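Local coordinates for protein Sec-alkylsulfatase (Pseudomonas sp., PDB 4AXH) that hydrolyses (R)-secondary alkyl sulfates with strict inversion of configuration, as a zinc-dependent homodimer, yielding (S)-secondary alcohols and sulfate, at residues Tyr510-Ala515 against Asn519-Gly524; Gly234-Arg239 against Gly531-Asp536; Ser247-Thr252 against Pro313-Asn318; Asn485-Ala490 against Lys495-Leu500; Arg469-Lys474 against Arg478-Leu483. All blocks are in the same frame, centred on the assembly; numbering follows the deposited sequence.

Overall arrangement
The contacts come along the chain in the order 3, 5, 4, 1, with contact 2 bridging from before the start of contact 3 to beyond the end of contact 1. Contacts 5, 4 and 1 follow consecutive helices, 461-474, 477-490, 495-511 and 515-529, in the dimerisation region. The centres of contacts 4 and 5 are about 12 Å apart. Contact 3 lies in the metallo-beta-lactamase part, beside the zinc site, with its centre about 30 Å from that of contact 5. Contact 1 touches both contact 2 and contact 3, so the helical region meets the catalytic part here. Contacts 1, 4 and 5 all reach the second subunit.

Contact 1: residues Tyr510-Ala515 against Asn519-Gly524; sequences YQTENA and NMYMTG
Tyr510 and Met522 make the main apolar meeting. The methyl CE of Met522 lies 3.5 Å from CE1 of Tyr510, and the two side chains cross at about a right angle. The approach to the ring is oblique. Met522 gets there because its chain bends at chi2 (41°), which swings the sulfur and methyl toward the tyrosine. A second, looser apolar touch joins CG2 of Thr512 to the ring edge of Tyr521, 4.3 Å from CD2. On the polar side, Asn519 N donates to Ala515 O over 3.0 Å. This is a backbone i to i+4 bond in the first turn of helix 515-529. Thr512 OG1 accepts from Asn514 N at 3.2 Å and closes an ST turn just after helix 495-511. Asn514 then stands at the N-cap of the next helix, where its OD1 takes the N-H of Trp517. Farther on, Asn519 O receives both Thr523 N and Thr523 OG1, from opposite faces of its carbonyl plane. The amide of Asn519 is held by Gln232 O, Gln244 and Ser247. The hydroxyl of Tyr510 bonds to Gln242 and to Lys35 O. Tyr521 also packs on Leu442 of the second subunit. The whole is a helix-loop-helix connection with an ST turn and an N-cap, in the dimerisation region and close to sulfate-binding Gln232 and Tyr417.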
# COMPACT_ATOMS: atom_id res chain seq x y z
N TYR A 510 -4.09 11.05 27.78
CA TYR A 510 -5.21 11.49 28.62
C TYR A 510 -6.25 12.22 27.76
O TYR A 510 -7.43 12.22 28.10
CB TYR A 510 -4.72 12.46 29.72
CG TYR A 510 -3.87 11.86 30.83
CD1 TYR A 510 -3.95 10.50 31.14
CD2 TYR A 510 -3.02 12.66 31.59
CE1 TYR A 510 -3.18 9.95 32.17
CE2 TYR A 510 -2.22 12.11 32.60
CZ TYR A 510 -2.30 10.75 32.88
OH TYR A 510 -1.54 10.19 33.88
N GLN A 511 -5.81 12.83 26.65
CA GLN A 511 -6.62 13.65 25.75
C GLN A 511 -7.33 12.91 24.62
O GLN A 511 -8.46 13.26 24.30
CB GLN A 511 -5.79 14.83 25.17
CG GLN A 511 -5.62 16.02 26.11
CD GLN A 511 -4.76 17.11 25.52
OE1 GLN A 511 -4.63 17.25 24.29
NE2 GLN A 511 -4.16 17.92 26.40
N THR A 512 -6.64 11.94 23.98
CA THR A 512 -7.15 11.17 22.82
C THR A 512 -8.37 10.29 23.06
O THR A 512 -8.44 9.56 24.06
CB THR A 512 -6.05 10.42 22.09
OG1 THR A 512 -6.59 9.91 20.88
CG2 THR A 512 -5.46 9.28 22.91
N GLU A 513 -9.30 10.35 22.09
CA GLU A 513 -10.54 9.59 21.99
C GLU A 513 -10.25 8.15 21.55
O GLU A 513 -10.98 7.21 21.89
CB GLU A 513 -11.44 10.28 20.95
CG GLU A 513 -12.65 9.49 20.51
CD GLU A 513 -13.70 10.31 19.82
OE1 GLU A 513 -13.33 11.18 19.00
OE2 GLU A 513 -14.90 10.09 20.11
N ASN A 514 -9.17 7.99 20.78
CA ASN A 514 -8.70 6.74 20.22
C ASN A 514 -8.04 5.85 21.25
O ASN A 514 -7.09 6.26 21.91
CB ASN A 514 -7.77 7.02 19.04
CG ASN A 514 -7.51 5.79 18.23
OD1 ASN A 514 -6.76 4.91 18.65
ND2 ASN A 514 -8.16 5.69 17.07
N ALA A 515 -8.54 4.62 21.36
CA ALA A 515 -8.07 3.63 22.32
C ALA A 515 -6.69 3.12 21.97
O ALA A 515 -5.89 2.91 22.87
CB ALA A 515 -9.04 2.49 22.41
N ASN A 519 -3.25 3.52 24.05
CA ASN A 519 -2.36 2.40 24.35
C ASN A 519 -0.92 2.71 23.88
O ASN A 519 0.02 2.40 24.60
CB ASN A 519 -2.86 1.12 23.71
CG ASN A 519 -4.13 0.52 24.29
OD1 ASN A 519 -4.43 0.66 25.47
ND2 ASN A 519 -4.87 -0.23 23.48
N MET A 520 -0.76 3.34 22.71
CA MET A 520 0.55 3.68 22.12
C MET A 520 1.29 4.75 22.93
O MET A 520 2.40 4.48 23.39
CB MET A 520 0.45 4.08 20.64
CG MET A 520 -0.07 2.99 19.73
SD MET A 520 -0.08 3.50 17.97
CE MET A 520 -1.72 3.88 17.76
N TYR A 521 0.69 5.94 23.12
CA TYR A 521 1.30 7.04 23.89
C TYR A 521 1.67 6.55 25.26
O TYR A 521 2.81 6.78 25.68
CB TYR A 521 0.37 8.25 24.00
CG TYR A 521 0.11 8.99 22.70
CD1 TYR A 521 1.17 9.40 21.89
CD2 TYR A 521 -1.17 9.42 22.36
CE1 TYR A 521 0.94 10.13 20.72
CE2 TYR A 521 -1.40 10.16 21.21
CZ TYR A 521 -0.35 10.52 20.38
OH TYR A 521 -0.60 11.25 19.23
N MET A 522 0.76 5.81 25.93
CA MET A 522 1.00 5.21 27.25
C MET A 522 2.21 4.22 27.27
O MET A 522 3.02 4.28 28.20
CB MET A 522 -0.28 4.57 27.80
CG MET A 522 -0.96 5.35 28.95
SD MET A 522 -1.04 7.17 28.82
CE MET A 522 -2.51 7.48 29.71
N THR A 523 2.33 3.34 26.24
CA THR A 523 3.44 2.39 26.13
C THR A 523 4.70 3.19 25.90
O THR A 523 5.73 2.86 26.48
CB THR A 523 3.16 1.33 25.05
OG1 THR A 523 1.91 0.68 25.33
CG2 THR A 523 4.28 0.28 24.98
N GLY A 524 4.57 4.26 25.12
CA GLY A 524 5.62 5.23 24.81
C GLY A 524 6.15 5.93 26.05
O GLY A 524 7.36 5.93 26.29

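Contact 2: residues Gly234-Arg239 against Gly531-Asp536; sequences GVMVPR and GVPTYD
Met236 faces Pro533 with 8.4 Å between their CA atoms, and neither segment is regular: 234-239 opens with a type I beta turn from Gly234 to Val237, and 531-536 is an extended loop after helix 515-529. CG of Met236 rests 3.8 Å from CG of the Pro533 ring. The methionine chain bends at chi2 (39°) and chi3 (-94°), which turns its sulfur toward Tyr535. Met236 SD lies 3.9 Å from Tyr535 CD2 and 4.9 Å from the centroid of that ring. It sits 50° off the ring normal, an oblique Met-aromatic contact. Tyr535 is poorly ordered, although its OH bonds to Thr255 OG1 and Asn256 N. Behind the methionine, the turn is closed by Val237 N on Gly234 O at 3.0 Å. Arg239 NH1 reaches the same oxygen at 2.9 Å, from the opposite face of the carbonyl plane. The carbonyl is thus gripped twice within its own segment. Val237 turns to helix 515-529, where it packs on Met522 and Thr523. Across the two loops the meeting is purely apolar and lies at the surface. Its chemistry implies a small join, in which a bent methionine chain packs on a proline and on a poorly ordered ring, probably with little directional preference.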
# COMPACT_ATOMS: atom_id res chain seq x y z
N GLY A 234 -1.22 -2.14 24.64
CA GLY A 234 -0.99 -1.57 25.96
C GLY A 234 -0.89 -2.66 27.02
O GLY A 234 -1.17 -2.40 28.19
N VAL A 235 -0.51 -3.92 26.60
CA VAL A 235 -0.38 -5.13 27.45
C VAL A 235 0.59 -4.96 28.62
O VAL A 235 0.31 -5.48 29.71
CB VAL A 235 -0.14 -6.48 26.71
CG1 VAL A 235 -1.48 -7.14 26.29
CG2 VAL A 235 0.85 -6.33 25.53
N MET A 236 1.72 -4.24 28.39
CA MET A 236 2.73 -3.92 29.41
C MET A 236 2.33 -2.73 30.30
O MET A 236 2.94 -2.51 31.34
CB MET A 236 4.10 -3.74 28.78
CG MET A 236 4.97 -5.01 28.81
SD MET A 236 4.21 -6.66 28.53
CE MET A 236 3.87 -7.18 30.29
N VAL A 237 1.26 -2.01 29.93
CA VAL A 237 0.72 -0.86 30.65
C VAL A 237 -0.35 -1.33 31.68
O VAL A 237 -1.23 -2.11 31.32
CB VAL A 237 0.18 0.22 29.67
CG1 VAL A 237 -0.37 1.43 30.42
CG2 VAL A 237 1.25 0.65 28.66
N PRO A 238 -0.29 -0.86 32.94
CA PRO A 238 -1.30 -1.27 33.94
C PRO A 238 -2.70 -0.78 33.57
O PRO A 238 -2.83 0.07 32.71
CB PRO A 238 -0.82 -0.57 35.23
CG PRO A 238 0.55 -0.21 35.00
CD PRO A 238 0.71 0.04 33.56
N ARG A 239 -3.73 -1.28 34.26
CA ARG A 239 -5.10 -0.85 34.02
C ARG A 239 -5.41 0.23 35.06
O ARG A 239 -4.87 0.19 36.18
CB ARG A 239 -6.11 -2.01 34.10
CG ARG A 239 -5.68 -3.35 33.46
CD ARG A 239 -4.95 -3.22 32.12
NE ARG A 239 -4.44 -4.49 31.61
CZ ARG A 239 -3.62 -4.61 30.56
NH1 ARG A 239 -3.16 -3.52 29.94
NH2 ARG A 239 -3.24 -5.81 30.15
N GLY A 531 11.93 1.49 30.21
CA GLY A 531 12.48 0.74 29.09
C GLY A 531 11.71 -0.53 28.81
O GLY A 531 10.61 -0.73 29.35
N VAL A 532 12.28 -1.40 27.97
CA VAL A 532 11.65 -2.66 27.56
C VAL A 532 11.86 -3.84 28.55
O VAL A 532 13.00 -4.14 28.89
CB VAL A 532 11.94 -2.97 26.05
CG1 VAL A 532 13.43 -3.04 25.73
CG2 VAL A 532 11.23 -4.23 25.58
N PRO A 533 10.76 -4.50 29.04
CA PRO A 533 10.92 -5.63 30.01
C PRO A 533 11.32 -7.02 29.46
O PRO A 533 12.40 -7.13 28.88
CB PRO A 533 9.58 -5.65 30.75
CG PRO A 533 8.61 -5.14 29.76
CD PRO A 533 9.33 -4.25 28.77
N THR A 534 10.49 -8.09 29.70
CA THR A 534 10.71 -9.48 29.27
C THR A 534 9.37 -10.25 29.30
O THR A 534 8.84 -10.51 30.39
CB THR A 534 11.77 -10.19 30.20
OG1 THR A 534 12.88 -9.33 30.49
CG2 THR A 534 12.28 -11.52 29.62
N TYR A 535 8.83 -10.66 28.10
CA TYR A 535 7.56 -11.44 27.93
C TYR A 535 7.22 -11.87 26.46
O TYR A 535 7.79 -11.32 25.52
CB TYR A 535 6.38 -10.71 28.61
CG TYR A 535 4.97 -11.11 28.23
CD1 TYR A 535 4.34 -12.19 28.85
CD2 TYR A 535 4.24 -10.38 27.30
CE1 TYR A 535 3.04 -12.55 28.52
CE2 TYR A 535 2.95 -10.74 26.95
CZ TYR A 535 2.35 -11.82 27.57
OH TYR A 535 1.06 -12.16 27.23
N ASP A 536 6.29 -12.88 26.30
CA ASP A 536 5.70 -13.44 25.05
C ASP A 536 4.48 -14.40 25.30
O ASP A 536 4.62 -15.37 26.04
CB ASP A 536 6.77 -13.98 24.06
CG ASP A 536 6.65 -15.40 23.55
OD1 ASP A 536 6.72 -16.33 24.38
OD2 ASP A 536 6.66 -15.60 22.31

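Contact 3: residues Ser247-Thr252 against Pro313-Asn318; sequences SGLFKT and PPAMHN
His317 ND1 accepts from Asn318 N at 2.8 Å, with the donor close to the imidazole plane, and the ring this bond helps to orient is the one that Leu249 covers. The two segments are loops of the metallo-beta-lactamase domain, and the second enters the active site. Leu249 CD1 stands over one face of His317 in a CH-pi contact, 4.2 Å from the ring centroid and 16° off the ring normal. The methyl is offset toward the rim, nearest to NE2. The other branch of the leucine, CD2, fits against Pro313 CB at 3.7 Å and Ala315 CB at 3.8 Å. Leu249 thus spans three residues of 313-318 with its two methyls. Its CG lies beside the backbone N (chi1 -57°), which carries the fork across to that loop. Pro314 is the centre of an inverse gamma turn, closed by Ala315 N on Pro313 O. His317 lies close to the zinc ligand Glu291 and to Tyr417, and Asn318 is a sulfate-binding residue. The leucine therefore packs against a loop of the substrate pocket. The backbone of His317 is fixed by the hydroxyl of Tyr376 and the amide of Asn423. In segment 247-252, the chain folds back on itself, and Ser247 N donates to Phe250 O at 2.7 Å.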
# COMPACT_ATOMS: atom_id res chain seq x y z
N SER A 247 -9.52 -0.97 24.45
CA SER A 247 -8.88 -1.15 23.16
C SER A 247 -9.85 -0.96 21.97
O SER A 247 -9.60 -1.45 20.86
CB SER A 247 -8.09 -2.45 23.09
OG SER A 247 -6.90 -2.35 23.85
N GLY A 248 -10.90 -0.15 22.19
CA GLY A 248 -11.86 0.24 21.17
C GLY A 248 -12.87 -0.82 20.87
O GLY A 248 -14.04 -0.66 21.21
N LEU A 249 -12.43 -1.92 20.25
CA LEU A 249 -13.30 -3.03 19.89
C LEU A 249 -13.32 -4.14 20.93
O LEU A 249 -13.98 -5.17 20.73
CB LEU A 249 -12.94 -3.60 18.51
CG LEU A 249 -12.95 -2.63 17.35
CD1 LEU A 249 -12.39 -3.29 16.11
CD2 LEU A 249 -14.37 -2.10 17.10
N PHE A 250 -12.55 -3.96 22.01
CA PHE A 250 -12.40 -4.87 23.17
C PHE A 250 -11.61 -4.18 24.25
O PHE A 250 -11.19 -3.04 24.06
CB PHE A 250 -11.72 -6.20 22.79
CG PHE A 250 -10.55 -6.06 21.84
CD1 PHE A 250 -9.28 -5.78 22.31
CD2 PHE A 250 -10.74 -6.19 20.46
CE1 PHE A 250 -8.22 -5.58 21.43
CE2 PHE A 250 -9.68 -6.00 19.58
CZ PHE A 250 -8.43 -5.69 20.08
N LYS A 251 -11.37 -4.86 25.37
CA LYS A 251 -10.62 -4.28 26.49
C LYS A 251 -9.11 -4.27 26.23
O LYS A 251 -8.50 -3.21 26.35
CB LYS A 251 -10.97 -4.99 27.81
CG LYS A 251 -12.46 -5.02 28.22
CD LYS A 251 -13.15 -3.65 28.28
CE LYS A 251 -12.73 -2.75 29.41
NZ LYS A 251 -12.78 -1.32 29.01
N THR A 252 -8.52 -5.43 25.89
CA THR A 252 -7.07 -5.63 25.68
C THR A 252 -6.88 -6.98 25.01
O THR A 252 -7.88 -7.69 24.82
CB THR A 252 -6.31 -5.61 27.07
OG1 THR A 252 -4.88 -5.82 26.88
CG2 THR A 252 -6.89 -6.61 28.08
N PRO A 313 -17.92 -2.72 12.53
CA PRO A 313 -18.10 -2.64 13.99
C PRO A 313 -18.47 -1.23 14.50
O PRO A 313 -18.34 -0.26 13.76
CB PRO A 313 -16.73 -3.12 14.50
CG PRO A 313 -15.76 -2.69 13.47
CD PRO A 313 -16.49 -2.68 12.16
N PRO A 314 -18.89 -1.10 15.77
CA PRO A 314 -19.29 0.21 16.31
C PRO A 314 -18.15 1.14 16.73
O PRO A 314 -18.13 1.65 17.86
CB PRO A 314 -20.19 -0.14 17.51
CG PRO A 314 -20.27 -1.59 17.56
CD PRO A 314 -19.16 -2.16 16.75
N ALA A 315 -17.21 1.36 15.79
CA ALA A 315 -16.03 2.22 15.84
C ALA A 315 -15.42 2.20 14.46
O ALA A 315 -15.68 1.26 13.70
CB ALA A 315 -15.01 1.68 16.85
N MET A 316 -14.64 3.22 14.11
CA MET A 316 -13.95 3.26 12.83
C MET A 316 -12.89 2.18 12.89
O MET A 316 -12.22 2.05 13.92
CB MET A 316 -13.30 4.64 12.60
CG MET A 316 -12.73 4.78 11.21
SD MET A 316 -11.95 6.36 10.87
CE MET A 316 -13.29 7.30 10.09
N HIS A 317 -12.76 1.36 11.83
CA HIS A 317 -11.73 0.31 11.83
C HIS A 317 -10.46 0.87 11.16
O HIS A 317 -10.43 2.04 10.74
CB HIS A 317 -12.24 -0.96 11.12
CG HIS A 317 -11.73 -2.26 11.67
ND1 HIS A 317 -10.39 -2.44 12.04
CD2 HIS A 317 -12.39 -3.44 11.83
CE1 HIS A 317 -10.28 -3.71 12.42
NE2 HIS A 317 -11.45 -4.35 12.31
N ASN A 318 -9.40 0.05 11.09
CA ASN A 318 -8.15 0.52 10.50
C ASN A 318 -8.03 0.24 9.02
O ASN A 318 -8.39 -0.85 8.57
CB ASN A 318 -6.96 -0.13 11.20
CG ASN A 318 -6.65 0.40 12.57
OD1 ASN A 318 -6.32 1.60 12.79
ND2 ASN A 318 -6.64 -0.53 13.52

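Contact 4: residues Asn485-Ala490 against Lys495-Leu500; sequences NHLVFA and KDARAL
Leu487 and Val488 meet Ala497 and Arg498 across a splayed, roughly antiparallel helix pair, a helical hairpin of the dimerisation region. The axes of these short helical segments, 485-490 and 495-500, run at 141° to each other and approach to 9.0 Å. In the first shell, the methyl CB of Ala497 meets Leu487 CD2 at 3.4 Å. The methyl lies along the CG-CD2 branch of Leu487, while CD1 of that leucine stands farther off. Val488 takes the next place along the helix. Val488 CG2 lies 3.9 Å from Arg498 CA and also 3.9 Å from Arg498 CG, over the start of the arginine chain. Val488 CG2 also comes within 4.2 Å of Ala497 CB. CG1 of Val488 is the branch anti to the backbone N (chi1 170°), which leaves CG2 to do the touching. All four residues are buried, and the join between them is apolar.

In the next shell, Leu487 continues into Ala461, Val464 and Val455, on helices 461-474 and 447-457. On another side of helix 477-490, His486 NE2 bonds to the hydroxyl of Tyr454 of the second subunit. The chain of Arg498 bends at chi3 (77°), and its polar end ties its own helix to the short link between the two helices. NH2 of Arg498 forms a salt bridge with Glu660, the last modelled residue, and NH1 bonds to the link at Pro492 O.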
# COMPACT_ATOMS: atom_id res chain seq x y z
N ASN A 485 11.48 14.16 20.84
CA ASN A 485 11.92 13.05 19.99
C ASN A 485 13.29 13.34 19.42
O ASN A 485 14.14 12.45 19.39
CB ASN A 485 10.90 12.75 18.85
CG ASN A 485 11.06 11.37 18.26
OD1 ASN A 485 11.03 10.35 18.98
ND2 ASN A 485 11.25 11.30 16.92
N HIS A 486 13.52 14.60 19.00
CA HIS A 486 14.80 15.03 18.45
C HIS A 486 15.90 14.91 19.49
O HIS A 486 16.98 14.42 19.16
CB HIS A 486 14.73 16.46 17.89
CG HIS A 486 14.02 16.53 16.58
ND1 HIS A 486 14.44 16.18 15.34
CD2 HIS A 486 12.73 16.99 16.49
CE1 HIS A 486 13.41 16.43 14.48
NE2 HIS A 486 12.40 16.89 15.21
N LEU A 487 15.61 15.30 20.75
CA LEU A 487 16.58 15.23 21.82
C LEU A 487 16.89 13.81 22.26
O LEU A 487 18.06 13.46 22.31
CB LEU A 487 16.24 16.14 23.02
CG LEU A 487 17.39 16.40 24.01
CD1 LEU A 487 18.66 16.88 23.31
CD2 LEU A 487 17.00 17.39 25.07
N VAL A 488 15.84 13.01 22.56
CA VAL A 488 15.96 11.60 22.97
C VAL A 488 16.77 10.78 21.94
O VAL A 488 17.61 9.99 22.35
CB VAL A 488 14.59 10.96 23.38
CG1 VAL A 488 14.69 9.44 23.56
CG2 VAL A 488 14.05 11.62 24.64
N PHE A 489 16.57 11.00 20.63
CA PHE A 489 17.34 10.29 19.61
C PHE A 489 18.78 10.79 19.46
O PHE A 489 19.67 9.99 19.19
CB PHE A 489 16.58 10.23 18.27
CG PHE A 489 15.62 9.07 18.23
CD1 PHE A 489 14.41 9.13 18.91
CD2 PHE A 489 15.94 7.91 17.53
CE1 PHE A 489 13.53 8.04 18.89
CE2 PHE A 489 15.05 6.84 17.49
CZ PHE A 489 13.85 6.90 18.18
N ALA A 490 19.02 12.10 19.68
CA ALA A 490 20.34 12.72 19.63
C ALA A 490 21.19 12.22 20.80
O ALA A 490 22.39 12.01 20.65
CB ALA A 490 20.22 14.23 19.68
N LYS A 495 18.05 12.21 30.71
CA LYS A 495 16.94 11.72 31.53
C LYS A 495 15.83 12.75 31.75
O LYS A 495 14.68 12.38 31.99
CB LYS A 495 17.45 11.09 32.83
CG LYS A 495 18.17 9.76 32.56
CD LYS A 495 18.63 9.00 33.78
CE LYS A 495 18.66 7.51 33.52
NZ LYS A 495 17.33 6.88 33.75
N ASP A 496 16.18 14.05 31.63
CA ASP A 496 15.26 15.18 31.74
C ASP A 496 14.41 15.25 30.45
O ASP A 496 13.19 15.39 30.56
CB ASP A 496 16.03 16.51 31.96
CG ASP A 496 17.08 16.47 33.07
OD1 ASP A 496 16.70 16.22 34.24
OD2 ASP A 496 18.27 16.70 32.77
N ALA A 497 15.03 15.10 29.26
CA ALA A 497 14.38 15.07 27.94
C ALA A 497 13.38 13.91 27.83
O ALA A 497 12.28 14.09 27.28
CB ALA A 497 15.41 14.92 26.85
N ARG A 498 13.77 12.73 28.35
CA ARG A 498 12.98 11.51 28.37
C ARG A 498 11.73 11.69 29.23
O ARG A 498 10.63 11.38 28.76
CB ARG A 498 13.81 10.35 28.93
CG ARG A 498 14.94 9.88 28.04
CD ARG A 498 15.78 8.85 28.78
NE ARG A 498 15.12 7.54 28.83
CZ ARG A 498 15.33 6.57 27.95
NH1 ARG A 498 16.19 6.73 26.95
NH2 ARG A 498 14.69 5.41 28.07
N ALA A 499 11.90 12.19 30.47
CA ALA A 499 10.83 12.39 31.45
C ALA A 499 9.81 13.39 30.95
O ALA A 499 8.61 13.19 31.15
CB ALA A 499 11.40 12.85 32.78
N LEU A 500 10.28 14.45 30.26
CA LEU A 500 9.46 15.52 29.71
C LEU A 500 8.68 15.00 28.54
O LEU A 500 7.46 15.13 28.57
CB LEU A 500 10.32 16.73 29.31
CG LEU A 500 10.37 17.95 30.29
CD1 LEU A 500 9.91 17.62 31.71
CD2 LEU A 500 11.75 18.58 30.30

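Contact 5: residues Arg469-Lys474 against Arg478-Leu483; sequences RAAIDK and RWAVQL
Ile472 has chi1 at 89°, with CG1 between the backbone N and the carbonyl carbon, and CG2 is therefore the branch on the side of Ala480. Ile472 CG2 lies 3.9 Å from Ala480 CB, while the longer branch leads away from the other helix. Trp479 has chi1 at 178°, with CG anti to the backbone N, and its indole is brought alongside Ala471. Trp479 CD1 lies 4.3 Å from Ala471 CB, and the methyl comes to the ring obliquely. Ala471 and Ala480 make the closest meeting, with their CB atoms 3.7 Å apart. Their CA atoms are 5.2 Å apart. Two small residues thus face each other where the backbones come near, and the two methyls touch between the helices. The axes of these short helical segments approach to 8.3 Å and run at 162°, nearly antiparallel. Within segment 478-483, Leu483 CD2 lies over one face of the Trp479 indole, toward its rim.

Trp479 also meets Tyr454 of the second subunit edge-to-face, and Arg478 makes a cation-pi contact with Phe445 of that subunit. Ala480 packs on Ala504 of helix 495-511, so this alanine serves two helices. Asp476, in the short link between the helices, accepts from Trp479 N. The arrangement is an antiparallel helical hairpin, with alanines at its seam, in the TPR-clan dimerisation region at the dimer interface.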
# COMPACT_ATOMS: atom_id res chain seq x y z
N ARG A 469 9.77 22.69 27.75
CA ARG A 469 9.08 23.06 29.00
C ARG A 469 7.99 24.10 28.74
O ARG A 469 6.90 24.01 29.32
CB ARG A 469 10.07 23.50 30.09
CG ARG A 469 10.70 22.31 30.84
CD ARG A 469 11.26 22.67 32.22
NE ARG A 469 11.39 21.49 33.09
CZ ARG A 469 12.48 20.72 33.17
NH1 ARG A 469 13.56 20.99 32.44
NH2 ARG A 469 12.50 19.67 33.99
N ALA A 470 8.27 25.04 27.81
CA ALA A 470 7.35 26.12 27.41
C ALA A 470 6.11 25.52 26.76
O ALA A 470 5.00 25.89 27.13
CB ALA A 470 8.04 27.09 26.47
N ALA A 471 6.32 24.55 25.82
CA ALA A 471 5.28 23.83 25.09
C ALA A 471 4.32 23.09 26.01
O ALA A 471 3.12 23.11 25.74
CB ALA A 471 5.90 22.86 24.09
N ILE A 472 4.82 22.47 27.10
CA ILE A 472 3.95 21.76 28.04
C ILE A 472 3.08 22.74 28.84
O ILE A 472 1.87 22.52 28.96
CB ILE A 472 4.64 20.63 28.87
CG1 ILE A 472 5.25 21.12 30.18
CG2 ILE A 472 5.63 19.78 28.06
CD1 ILE A 472 4.41 20.77 31.42
N ASP A 473 3.69 23.84 29.31
CA ASP A 473 3.05 24.92 30.09
C ASP A 473 1.92 25.56 29.30
O ASP A 473 0.85 25.83 29.86
CB ASP A 473 4.10 25.98 30.50
CG ASP A 473 4.74 25.73 31.86
OD1 ASP A 473 5.64 24.85 31.95
OD2 ASP A 473 4.33 26.40 32.84
N LYS A 474 2.14 25.76 27.99
CA LYS A 474 1.21 26.29 26.99
C LYS A 474 0.07 25.27 26.72
O LYS A 474 -1.04 25.68 26.40
CB LYS A 474 1.99 26.55 25.69
CG LYS A 474 1.46 27.70 24.83
CD LYS A 474 2.14 27.73 23.45
CE LYS A 474 3.24 28.76 23.31
NZ LYS A 474 4.40 28.20 22.56
N ARG A 478 1.68 18.31 21.60
CA ARG A 478 1.95 17.82 20.26
C ARG A 478 3.30 18.33 19.79
O ARG A 478 4.12 17.55 19.29
CB ARG A 478 0.81 18.25 19.32
CG ARG A 478 0.52 17.20 18.27
CD ARG A 478 -0.55 17.69 17.36
NE ARG A 478 -0.24 17.36 15.97
CZ ARG A 478 -1.03 17.66 14.96
NH1 ARG A 478 -2.18 18.29 15.18
NH2 ARG A 478 -0.70 17.33 13.71
N TRP A 479 3.56 19.64 19.99
CA TRP A 479 4.84 20.23 19.61
C TRP A 479 5.93 19.79 20.58
O TRP A 479 7.02 19.44 20.14
CB TRP A 479 4.75 21.75 19.46
CG TRP A 479 6.05 22.41 19.10
CD1 TRP A 479 6.77 23.28 19.87
CD2 TRP A 479 6.83 22.19 17.91
NE1 TRP A 479 7.94 23.63 19.23
CE2 TRP A 479 8.00 22.99 18.02
CE3 TRP A 479 6.64 21.43 16.74
CZ2 TRP A 479 8.96 23.05 17.01
CZ3 TRP A 479 7.61 21.48 15.76
CH2 TRP A 479 8.76 22.28 15.90
N ALA A 480 5.61 19.72 21.88
CA ALA A 480 6.52 19.23 22.90
C ALA A 480 7.13 17.86 22.51
O ALA A 480 8.35 17.74 22.54
CB ALA A 480 5.81 19.13 24.23
N VAL A 481 6.30 16.86 22.09
CA VAL A 481 6.77 15.53 21.68
C VAL A 481 7.68 15.54 20.45
O VAL A 481 8.54 14.67 20.35
CB VAL A 481 5.71 14.40 21.60
CG1 VAL A 481 5.00 14.22 22.94
CG2 VAL A 481 4.71 14.64 20.49
N GLN A 482 7.48 16.50 19.54
CA GLN A 482 8.32 16.63 18.35
C GLN A 482 9.75 17.06 18.74
O GLN A 482 10.70 16.52 18.20
CB GLN A 482 7.70 17.59 17.33
CG GLN A 482 6.61 16.95 16.50
CD GLN A 482 7.16 16.20 15.32
OE1 GLN A 482 7.91 16.75 14.50
NE2 GLN A 482 6.80 14.94 15.19
N LEU A 483 9.88 18.01 19.72
CA LEU A 483 11.18 18.47 20.24
C LEU A 483 11.86 17.35 21.02
O LEU A 483 13.01 17.02 20.74
CB LEU A 483 11.04 19.71 21.15
CG LEU A 483 10.48 21.03 20.57
CD1 LEU A 483 10.92 22.21 21.36
CD2 LEU A 483 10.96 21.29 19.15